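PDB 1XV5: DNA alpha-glucosyltransferase from Enterobacteria phage T4, which belongs to the GT-B class of glycosyltransferases, built from two Rossmann-like domains, and is modelled here with uridine-5'-diphosphate bound. Local coordinates for residues 332-346 against 377-391. Residues are numbered along the deposited sequence; the frame is centred on the assembly and turned at random.
Sequences FRVDNTPLTSHDSGI and KAYEFLYQHQDSSFC. With EDO (1,2-ethanediol), chain F.
Arg333 reaches helix 368-386 and grips one carbonyl oxygen side-on: NE and NH2 each lie 2.9 Å from Gln384 O, which sits in the guanidinium plane. A bend at chi3 (63°) turns the group flat onto the Phe390 ring, planes 9° apart, and CZ makes an off-centre cation-pi contact, 4.2 Å from the ring centroid. At the guanidinium edge NH2 also donates to O1 of a 1,2-ethanediol.

Next to it, Phe332 and Phe381 form an offset stack, centroids 4.5 Å apart and planes inclined by 24°. Phe381, its CG anti to the backbone N, projects into the loop; Ser344 CB lies over one face, 3.8 Å from the ring centroid. Leu339 CD2, Ile346 CD1 and His342 CG approach the ring obliquely, His342 CG nearest at 3.6 Å from Phe381 CE1. Leu339 CD2 also makes a CH-pi contact over the His385 ring, whose NE2 is hydrogen-bonded to Lys331 O. At the far end, Lys377 NZ forms a salt bridge with Asp343 OD1 (2.8 Å) and another with Glu374.

Asp387 N-caps helix 388-399, which carries Phe390: its OD2 accepts from Ser389 N. The cluster of Phe332, His342, Phe381 and His385 packs the loop before edge strand 347-349 against a C-terminal helix of the GT-B fold.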
ATOM      1  N   PHE A 332       7.264  -5.871  14.891  1.00 13.14           N
ATOM      2  CA  PHE A 332       8.063  -6.720  14.008  1.00 13.26           C
ATOM      3  C   PHE A 332       7.407  -8.096  13.881  1.00 13.09           C
ATOM      4  O   PHE A 332       7.029  -8.707  14.876  1.00 14.20           O
ATOM      5  CB  PHE A 332       9.474  -6.834  14.609  1.00 12.62           C
ATOM      6  CG  PHE A 332      10.495  -7.479  13.712  1.00 13.92           C
ATOM      7  CD1 PHE A 332      10.406  -7.390  12.324  1.00 13.90           C
ATOM      8  CD2 PHE A 332      11.602  -8.112  14.269  1.00 13.74           C
ATOM      9  CE1 PHE A 332      11.409  -7.919  11.506  1.00 13.70           C
ATOM     10  CE2 PHE A 332      12.609  -8.642  13.469  1.00 14.02           C
ATOM     11  CZ  PHE A 332      12.514  -8.545  12.080  1.00 14.92           C
ATOM     12  N   ARG A 333       7.267  -8.580  12.652  1.00 13.21           N
ATOM     13  CA  ARG A 333       6.642  -9.882  12.416  1.00 12.90           C
ATOM     14  C   ARG A 333       7.345 -11.005  13.179  1.00 13.67           C
ATOM     15  O   ARG A 333       6.702 -11.921  13.696  1.00 14.50           O
ATOM     16  CB  ARG A 333       6.666 -10.206  10.920  1.00 13.90           C
ATOM     17  CG  ARG A 333       5.885 -11.468  10.520  1.00 13.60           C
ATOM     18  CD  ARG A 333       6.177 -11.855   9.067  1.00 12.81           C
ATOM     19  NE  ARG A 333       7.585 -12.203   8.893  1.00 13.82           N
ATOM     20  CZ  ARG A 333       8.110 -13.386   9.193  1.00 12.01           C
ATOM     21  NH1 ARG A 333       7.341 -14.358   9.673  1.00 14.92           N
ATOM     22  NH2 ARG A 333       9.412 -13.587   9.051  1.00 14.14           N
ATOM     23  N   VAL A 334       8.669 -10.917  13.256  1.00 13.97           N
ATOM     24  CA  VAL A 334       9.467 -11.953  13.901  1.00 15.81           C
ATOM     25  C   VAL A 334       9.323 -12.101  15.411  1.00 15.34           C
ATOM     26  O   VAL A 334       9.077 -13.204  15.897  1.00 15.32           O
ATOM     27  CB  VAL A 334      10.963 -11.781  13.558  1.00 15.91           C
ATOM     28  CG1 VAL A 334      11.799 -12.818  14.306  1.00 19.48           C
ATOM     29  CG2 VAL A 334      11.166 -11.933  12.054  1.00 17.65           C
ATOM     30  N   ASP A 335       9.477 -11.016  16.163  1.00 15.23           N
ATOM     31  CA  ASP A 335       9.374 -11.135  17.615  1.00 14.88           C
ATOM     32  C   ASP A 335       8.339 -10.240  18.291  1.00 14.64           C
ATOM     33  O   ASP A 335       8.277 -10.176  19.517  1.00 14.59           O
ATOM     34  CB  ASP A 335      10.745 -10.918  18.255  1.00 16.05           C
ATOM     35  CG  ASP A 335      11.327  -9.565  17.934  1.00 16.91           C
ATOM     36  OD1 ASP A 335      10.553  -8.656  17.577  1.00 16.03           O
ATOM     37  OD2 ASP A 335      12.558  -9.411  18.051  1.00 21.65           O
ATOM     38  N   ASN A 336       7.541  -9.541  17.490  1.00 14.62           N
ATOM     39  CA  ASN A 336       6.470  -8.685  18.001  1.00 14.24           C
ATOM     40  C   ASN A 336       6.906  -7.468  18.821  1.00 13.35           C
ATOM     41  O   ASN A 336       6.141  -6.960  19.645  1.00 14.49           O
ATOM     42  CB  ASN A 336       5.497  -9.543  18.814  1.00 15.47           C
ATOM     43  CG  ASN A 336       4.085  -8.992  18.810  1.00 17.21           C
ATOM     44  OD1 ASN A 336       3.588  -8.544  17.777  1.00 16.74           O
ATOM     45  ND2 ASN A 336       3.421  -9.044  19.964  1.00 14.75           N
ATOM     46  N   THR A 337       8.132  -7.006  18.602  1.00 13.99           N
ATOM     47  CA  THR A 337       8.640  -5.831  19.306  1.00 14.84           C
ATOM     48  C   THR A 337       8.531  -4.632  18.362  1.00 14.83           C
ATOM     49  O   THR A 337       8.487  -4.798  17.143  1.00 15.27           O
ATOM     50  CB  THR A 337      10.114  -6.016  19.719  1.00 15.18           C
ATOM     51  OG1 THR A 337      10.900  -6.299  18.559  1.00 17.25           O
ATOM     52  CG2 THR A 337      10.256  -7.172  20.704  1.00 14.64           C
ATOM     53  N   PRO A 338       8.490  -3.406  18.910  1.00 13.19           N
ATOM     54  CA  PRO A 338       8.383  -2.210  18.061  1.00 12.83           C
ATOM     55  C   PRO A 338       9.475  -2.171  16.991  1.00 12.73           C
ATOM     56  O   PRO A 338      10.617  -2.548  17.250  1.00 14.20           O
ATOM     57  CB  PRO A 338       8.518  -1.063  19.063  1.00 14.10           C
ATOM     58  CG  PRO A 338       7.945  -1.653  20.333  1.00 15.10           C
ATOM     59  CD  PRO A 338       8.548  -3.040  20.337  1.00 14.85           C
ATOM     60  N   LEU A 339       9.133  -1.708  15.791  1.00 12.64           N
ATOM     61  CA  LEU A 339      10.114  -1.641  14.715  1.00 12.46           C
ATOM     62  C   LEU A 339      11.290  -0.743  15.101  1.00 13.87           C
ATOM     63  O   LEU A 339      12.424  -1.002  14.710  1.00 14.34           O
ATOM     64  CB  LEU A 339       9.469  -1.117  13.430  1.00 12.21           C
ATOM     65  CG  LEU A 339       8.258  -1.874  12.882  1.00 13.64           C
ATOM     66  CD1 LEU A 339       7.880  -1.265  11.527  1.00 13.53           C
ATOM     67  CD2 LEU A 339       8.578  -3.354  12.720  1.00 14.74           C
ATOM     68  N   THR A 340      11.014   0.303  15.875  1.00 13.87           N
ATOM     69  CA  THR A 340      12.055   1.234  16.308  1.00 15.41           C
ATOM     70  C   THR A 340      13.052   0.639  17.309  1.00 17.07           C
ATOM     71  O   THR A 340      14.108   1.225  17.558  1.00 17.15           O
ATOM     72  CB  THR A 340      11.439   2.505  16.946  1.00 15.95           C
ATOM     73  OG1 THR A 340      10.376   2.130  17.831  1.00 16.07           O
ATOM     74  CG2 THR A 340      10.905   3.447  15.872  1.00 14.62           C
ATOM     75  N   SER A 341      12.730  -0.520  17.877  1.00 18.33           N
ATOM     76  CA  SER A 341      13.620  -1.142  18.855  1.00 19.35           C
ATOM     77  C   SER A 341      14.769  -1.922  18.225  1.00 20.32           C
ATOM     78  O   SER A 341      15.538  -2.576  18.928  1.00 22.48           O
ATOM     79  CB  SER A 341      12.826  -2.073  19.778  1.00 19.29           C
ATOM     80  OG  SER A 341      12.311  -3.186  19.064  1.00 19.42           O
ATOM     81  N   HIS A 342      14.895  -1.849  16.905  1.00 18.51           N
ATOM     82  CA  HIS A 342      15.953  -2.578  16.215  1.00 19.26           C
ATOM     83  C   HIS A 342      16.985  -1.710  15.520  1.00 19.97           C
ATOM     84  O   HIS A 342      16.714  -0.565  15.155  1.00 20.56           O
ATOM     85  CB  HIS A 342      15.359  -3.515  15.164  1.00 18.37           C
ATOM     86  CG  HIS A 342      14.480  -4.580  15.730  1.00 18.47           C
ATOM     87  ND1 HIS A 342      13.179  -4.345  16.115  1.00 19.53           N
ATOM     88  CD2 HIS A 342      14.718  -5.887  15.988  1.00 18.53           C
ATOM     89  CE1 HIS A 342      12.653  -5.460  16.586  1.00 16.92           C
ATOM     90  NE2 HIS A 342      13.567  -6.411  16.521  1.00 20.53           N
ATOM     91  N   ASP A 343      18.175  -2.280  15.345  1.00 20.40           N
ATOM     92  CA  ASP A 343      19.262  -1.617  14.641  1.00 20.46           C
ATOM     93  C   ASP A 343      19.001  -2.054  13.205  1.00 19.45           C
ATOM     94  O   ASP A 343      19.656  -2.948  12.675  1.00 20.00           O
ATOM     95  CB  ASP A 343      20.610  -2.144  15.134  1.00 22.65           C
ATOM     96  CG  ASP A 343      21.775  -1.579  14.351  1.00 23.99           C
ATOM     97  OD1 ASP A 343      21.569  -0.608  13.597  1.00 22.54           O
ATOM     98  OD2 ASP A 343      22.899  -2.105  14.497  1.00 27.82           O
ATOM     99  N   SER A 344      18.019  -1.407  12.589  1.00 19.02           N
ATOM    100  CA  SER A 344      17.579  -1.741  11.241  1.00 17.82           C
ATOM    101  C   SER A 344      18.156  -0.928  10.090  1.00 17.69           C
ATOM    102  O   SER A 344      17.969  -1.292   8.934  1.00 20.05           O
ATOM    103  CB  SER A 344      16.059  -1.626  11.191  1.00 17.63           C
ATOM    104  OG  SER A 344      15.683  -0.278  11.426  1.00 18.57           O
ATOM    105  N   GLY A 345      18.833   0.173  10.392  1.00 16.46           N
ATOM    106  CA  GLY A 345      19.383   0.998   9.334  1.00 16.25           C
ATOM    107  C   GLY A 345      18.379   2.051   8.900  1.00 16.87           C
ATOM    108  O   GLY A 345      18.717   2.983   8.175  1.00 18.57           O
ATOM    109  N   ILE A 346      17.136   1.901   9.347  1.00 15.07           N
ATOM    110  CA  ILE A 346      16.085   2.855   9.012  1.00 13.88           C
ATOM    111  C   ILE A 346      16.276   4.136   9.818  1.00 14.70           C
ATOM    112  O   ILE A 346      16.598   4.086  11.006  1.00 15.22           O
ATOM    113  CB  ILE A 346      14.687   2.282   9.342  1.00 14.28           C
ATOM    114  CG1 ILE A 346      14.386   1.089   8.433  1.00 13.50           C
ATOM    115  CG2 ILE A 346      13.626   3.376   9.202  1.00 15.05           C
ATOM    116  CD1 ILE A 346      13.215   0.228   8.904  1.00 10.65           C
ATOM    117  N   LYS A 377      21.281  -3.445   6.232  1.00 13.74           N
ATOM    118  CA  LYS A 377      20.504  -3.772   7.423  1.00 14.19           C
ATOM    119  C   LYS A 377      19.015  -3.523   7.181  1.00 14.81           C
ATOM    120  O   LYS A 377      18.179  -4.344   7.553  1.00 14.85           O
ATOM    121  CB  LYS A 377      20.972  -2.950   8.629  1.00 15.44           C
ATOM    122  CG  LYS A 377      22.279  -3.451   9.235  1.00 16.78           C
ATOM    123  CD  LYS A 377      22.622  -2.746  10.543  1.00 21.37           C
ATOM    124  CE  LYS A 377      22.969  -1.286  10.328  1.00 23.78           C
ATOM    125  NZ  LYS A 377      23.517  -0.667  11.574  1.00 24.13           N
ATOM    126  N   ALA A 378      18.688  -2.398   6.548  1.00 14.08           N
ATOM    127  CA  ALA A 378      17.293  -2.059   6.274  1.00 13.53           C
ATOM    128  C   ALA A 378      16.657  -3.090   5.359  1.00 13.09           C
ATOM    129  O   ALA A 378      15.533  -3.527   5.593  1.00 12.03           O
ATOM    130  CB  ALA A 378      17.197  -0.678   5.644  1.00 14.79           C
ATOM    131  N   TYR A 379      17.373  -3.460   4.303  1.00 12.51           N
ATOM    132  CA  TYR A 379      16.863  -4.453   3.372  1.00 13.60           C
ATOM    133  C   TYR A 379      16.548  -5.761   4.088  1.00 13.95           C
ATOM    134  O   TYR A 379      15.464  -6.318   3.921  1.00 13.92           O
ATOM    135  CB  TYR A 379      17.873  -4.708   2.250  1.00 13.36           C
ATOM    136  CG  TYR A 379      17.536  -5.920   1.405  1.00 16.46           C
ATOM    137  CD1 TYR A 379      18.125  -7.158   1.661  1.00 18.56           C
ATOM    138  CD2 TYR A 379      16.595  -5.839   0.375  1.00 17.61           C
ATOM    139  CE1 TYR A 379      17.785  -8.286   0.916  1.00 20.67           C
ATOM    140  CE2 TYR A 379      16.247  -6.961  -0.375  1.00 19.52           C
ATOM    141  CZ  TYR A 379      16.845  -8.180  -0.100  1.00 21.49           C
ATOM    142  OH  TYR A 379      16.505  -9.296  -0.831  1.00 26.20           O
ATOM    143  N   GLU A 380      17.490  -6.254   4.887  1.00 12.94           N
ATOM    144  CA  GLU A 380      17.278  -7.510   5.601  1.00 14.27           C
ATOM    145  C   GLU A 380      16.138  -7.411   6.610  1.00 13.50           C
ATOM    146  O   GLU A 380      15.339  -8.332   6.749  1.00 13.35           O
ATOM    147  CB  GLU A 380      18.559  -7.944   6.323  1.00 17.12           C
ATOM    148  CG  GLU A 380      18.401  -9.247   7.107  1.00 20.71           C
ATOM    149  CD  GLU A 380      18.074 -10.437   6.219  1.00 23.78           C
ATOM    150  OE1 GLU A 380      17.636 -11.479   6.753  1.00 26.58           O
ATOM    151  OE2 GLU A 380      18.262 -10.340   4.986  1.00 25.34           O
ATOM    152  N   PHE A 381      16.063  -6.287   7.314  1.00 13.89           N
ATOM    153  CA  PHE A 381      15.013  -6.095   8.309  1.00 13.24           C
ATOM    154  C   PHE A 381      13.624  -6.113   7.677  1.00 13.50           C
ATOM    155  O   PHE A 381      12.717  -6.792   8.157  1.00 12.61           O
ATOM    156  CB  PHE A 381      15.211  -4.762   9.031  1.00 14.07           C
ATOM    157  CG  PHE A 381      14.203  -4.504  10.118  1.00 15.20           C
ATOM    158  CD1 PHE A 381      14.259  -5.203  11.319  1.00 14.40           C
ATOM    159  CD2 PHE A 381      13.202  -3.554   9.943  1.00 14.77           C
ATOM    160  CE1 PHE A 381      13.336  -4.960  12.334  1.00 14.80           C
ATOM    161  CE2 PHE A 381      12.273  -3.301  10.948  1.00 16.18           C
ATOM    162  CZ  PHE A 381      12.338  -4.005  12.151  1.00 15.91           C
ATOM    163  N   LEU A 382      13.461  -5.350   6.602  1.00 13.38           N
ATOM    164  CA  LEU A 382      12.177  -5.275   5.924  1.00 13.24           C
ATOM    165  C   LEU A 382      11.828  -6.608   5.270  1.00 12.25           C
ATOM    166  O   LEU A 382      10.663  -6.988   5.211  1.00 12.39           O
ATOM    167  CB  LEU A 382      12.201  -4.137   4.902  1.00 14.36           C
ATOM    168  CG  LEU A 382      12.359  -2.759   5.564  1.00 13.96           C
ATOM    169  CD1 LEU A 382      12.487  -1.682   4.497  1.00 16.75           C
ATOM    170  CD2 LEU A 382      11.161  -2.474   6.472  1.00 13.58           C
ATOM    171  N   TYR A 383      12.843  -7.317   4.786  1.00 12.56           N
ATOM    172  CA  TYR A 383      12.631  -8.630   4.179  1.00 13.41           C
ATOM    173  C   TYR A 383      12.053  -9.567   5.246  1.00 14.39           C
ATOM    174  O   TYR A 383      11.037 -10.237   5.034  1.00 13.34           O
ATOM    175  CB  TYR A 383      13.966  -9.179   3.672  1.00 13.95           C
ATOM    176  CG  TYR A 383      13.949 -10.660   3.380  1.00 14.97           C
ATOM    177  CD1 TYR A 383      13.277 -11.165   2.267  1.00 16.90           C
ATOM    178  CD2 TYR A 383      14.588 -11.560   4.231  1.00 18.45           C
ATOM    179  CE1 TYR A 383      13.241 -12.536   2.009  1.00 20.22           C
ATOM    180  CE2 TYR A 383      14.556 -12.933   3.984  1.00 20.20           C
ATOM    181  CZ  TYR A 383      13.883 -13.411   2.871  1.00 22.63           C
ATOM    182  OH  TYR A 383      13.861 -14.764   2.613  1.00 23.70           O
ATOM    183  N   GLN A 384      12.710  -9.606   6.402  1.00 13.19           N
ATOM    184  CA  GLN A 384      12.265 -10.450   7.505  1.00 13.67           C
ATOM    185  C   GLN A 384      10.873 -10.051   7.979  1.00 13.76           C
ATOM    186  O   GLN A 384      10.068 -10.894   8.368  1.00 13.70           O
ATOM    187  CB  GLN A 384      13.246 -10.348   8.679  1.00 14.13           C
ATOM    188  CG  GLN A 384      14.579 -11.037   8.431  1.00 18.58           C
ATOM    189  CD  GLN A 384      14.450 -12.550   8.402  1.00 23.56           C
ATOM    190  OE1 GLN A 384      15.309 -13.250   7.864  1.00 28.87           O
ATOM    191  NE2 GLN A 384      13.379 -13.062   8.992  1.00 25.72           N
ATOM    192  N   HIS A 385      10.583  -8.757   7.934  1.00 12.99           N
ATOM    193  CA  HIS A 385       9.292  -8.287   8.403  1.00 10.73           C
ATOM    194  C   HIS A 385       8.104  -8.507   7.486  1.00 13.16           C
ATOM    195  O   HIS A 385       7.033  -8.892   7.956  1.00 12.86           O
ATOM    196  CB  HIS A 385       9.356  -6.797   8.739  1.00 12.10           C
ATOM    197  CG  HIS A 385       8.091  -6.271   9.346  1.00 11.90           C
ATOM    198  ND1 HIS A 385       7.271  -5.368   8.701  1.00 15.47           N
ATOM    199  CD2 HIS A 385       7.481  -6.562  10.517  1.00  8.48           C
ATOM    200  CE1 HIS A 385       6.210  -5.129   9.451  1.00 10.02           C
ATOM    201  NE2 HIS A 385       6.313  -5.841  10.558  1.00 14.75           N
ATOM    202  N   GLN A 386       8.281  -8.295   6.185  1.00 12.49           N
ATOM    203  CA  GLN A 386       7.126  -8.392   5.297  1.00 13.12           C
ATOM    204  C   GLN A 386       7.310  -8.989   3.901  1.00 13.55           C
ATOM    205  O   GLN A 386       6.532  -8.680   2.996  1.00 14.61           O
ATOM    206  CB  GLN A 386       6.513  -6.983   5.190  1.00 12.94           C
ATOM    207  CG  GLN A 386       5.003  -6.930   5.037  1.00 13.20           C
ATOM    208  CD  GLN A 386       4.431  -5.586   5.463  1.00 12.87           C
ATOM    209  OE1 GLN A 386       4.619  -5.154   6.606  1.00 12.06           O
ATOM    210  NE2 GLN A 386       3.729  -4.917   4.549  1.00 11.78           N
ATOM    211  N   ASP A 387       8.311  -9.845   3.706  1.00 12.80           N
ATOM    212  CA  ASP A 387       8.487 -10.449   2.384  1.00 13.12           C
ATOM    213  C   ASP A 387       7.342 -11.432   2.125  1.00 12.36           C
ATOM    214  O   ASP A 387       6.840 -12.068   3.051  1.00 12.79           O
ATOM    215  CB  ASP A 387       9.810 -11.208   2.286  1.00 13.69           C
ATOM    216  CG  ASP A 387      10.092 -11.704   0.873  1.00 16.22           C
ATOM    217  OD1 ASP A 387      10.456 -10.877   0.009  1.00 14.96           O
ATOM    218  OD2 ASP A 387       9.934 -12.919   0.618  1.00 16.64           O
ATOM    219  N   SER A 388       6.940 -11.558   0.863  1.00 13.01           N
ATOM    220  CA  SER A 388       5.859 -12.468   0.488  1.00 14.43           C
ATOM    221  C   SER A 388       6.118 -13.908   0.930  1.00 15.57           C
ATOM    222  O   SER A 388       5.186 -14.629   1.293  1.00 16.47           O
ATOM    223  CB  SER A 388       5.655 -12.445  -1.030  1.00 13.04           C
ATOM    224  OG  SER A 388       5.212 -11.175  -1.471  1.00 14.87           O
ATOM    225  N   SER A 389       7.381 -14.326   0.897  1.00 16.00           N
ATOM    226  CA  SER A 389       7.733 -15.693   1.271  1.00 17.62           C
ATOM    227  C   SER A 389       7.265 -16.049   2.676  1.00 17.34           C
ATOM    228  O   SER A 389       6.993 -17.216   2.969  1.00 18.47           O
ATOM    229  CB  SER A 389       9.248 -15.916   1.149  1.00 16.79           C
ATOM    230  OG  SER A 389       9.970 -15.161   2.104  1.00 17.64           O
ATOM    231  N   PHE A 390       7.166 -15.043   3.537  1.00 15.16           N
ATOM    232  CA  PHE A 390       6.720 -15.241   4.909  1.00 15.47           C
ATOM    233  C   PHE A 390       5.229 -14.973   5.095  1.00 15.49           C
ATOM    234  O   PHE A 390       4.477 -15.839   5.541  1.00 14.89           O
ATOM    235  CB  PHE A 390       7.467 -14.303   5.863  1.00 16.00           C
ATOM    236  CG  PHE A 390       8.953 -14.493   5.876  1.00 17.11           C
ATOM    237  CD1 PHE A 390       9.513 -15.696   6.289  1.00 18.98           C
ATOM    238  CD2 PHE A 390       9.799 -13.452   5.499  1.00 15.09           C
ATOM    239  CE1 PHE A 390      10.898 -15.859   6.329  1.00 19.21           C
ATOM    240  CE2 PHE A 390      11.182 -13.604   5.535  1.00 15.90           C
ATOM    241  CZ  PHE A 390      11.733 -14.811   5.952  1.00 18.18           C
ATOM    242  N   CYS A 391       4.814 -13.757   4.751  1.00 14.83           N
ATOM    243  CA  CYS A 391       3.437 -13.330   4.949  1.00 14.94           C
ATOM    244  C   CYS A 391       2.361 -14.055   4.150  1.00 14.47           C
ATOM    245  O   CYS A 391       1.329 -14.412   4.711  1.00 15.10           O
ATOM    246  CB  CYS A 391       3.334 -11.822   4.728  1.00 13.60           C
ATOM    247  SG  CYS A 391       4.546 -10.883   5.706  1.00 14.85           S
TER
HETATM  248  C1  EDO F1405      10.235 -16.921   9.803  1.00 43.27           C
HETATM  249  O1  EDO F1405      10.525 -15.746  10.577  1.00 39.82           O
HETATM  250  C2  EDO F1405       8.729 -17.210   9.743  1.00 43.35           C
HETATM  251  O2  EDO F1405       8.213 -17.626  11.018  1.00 46.35           O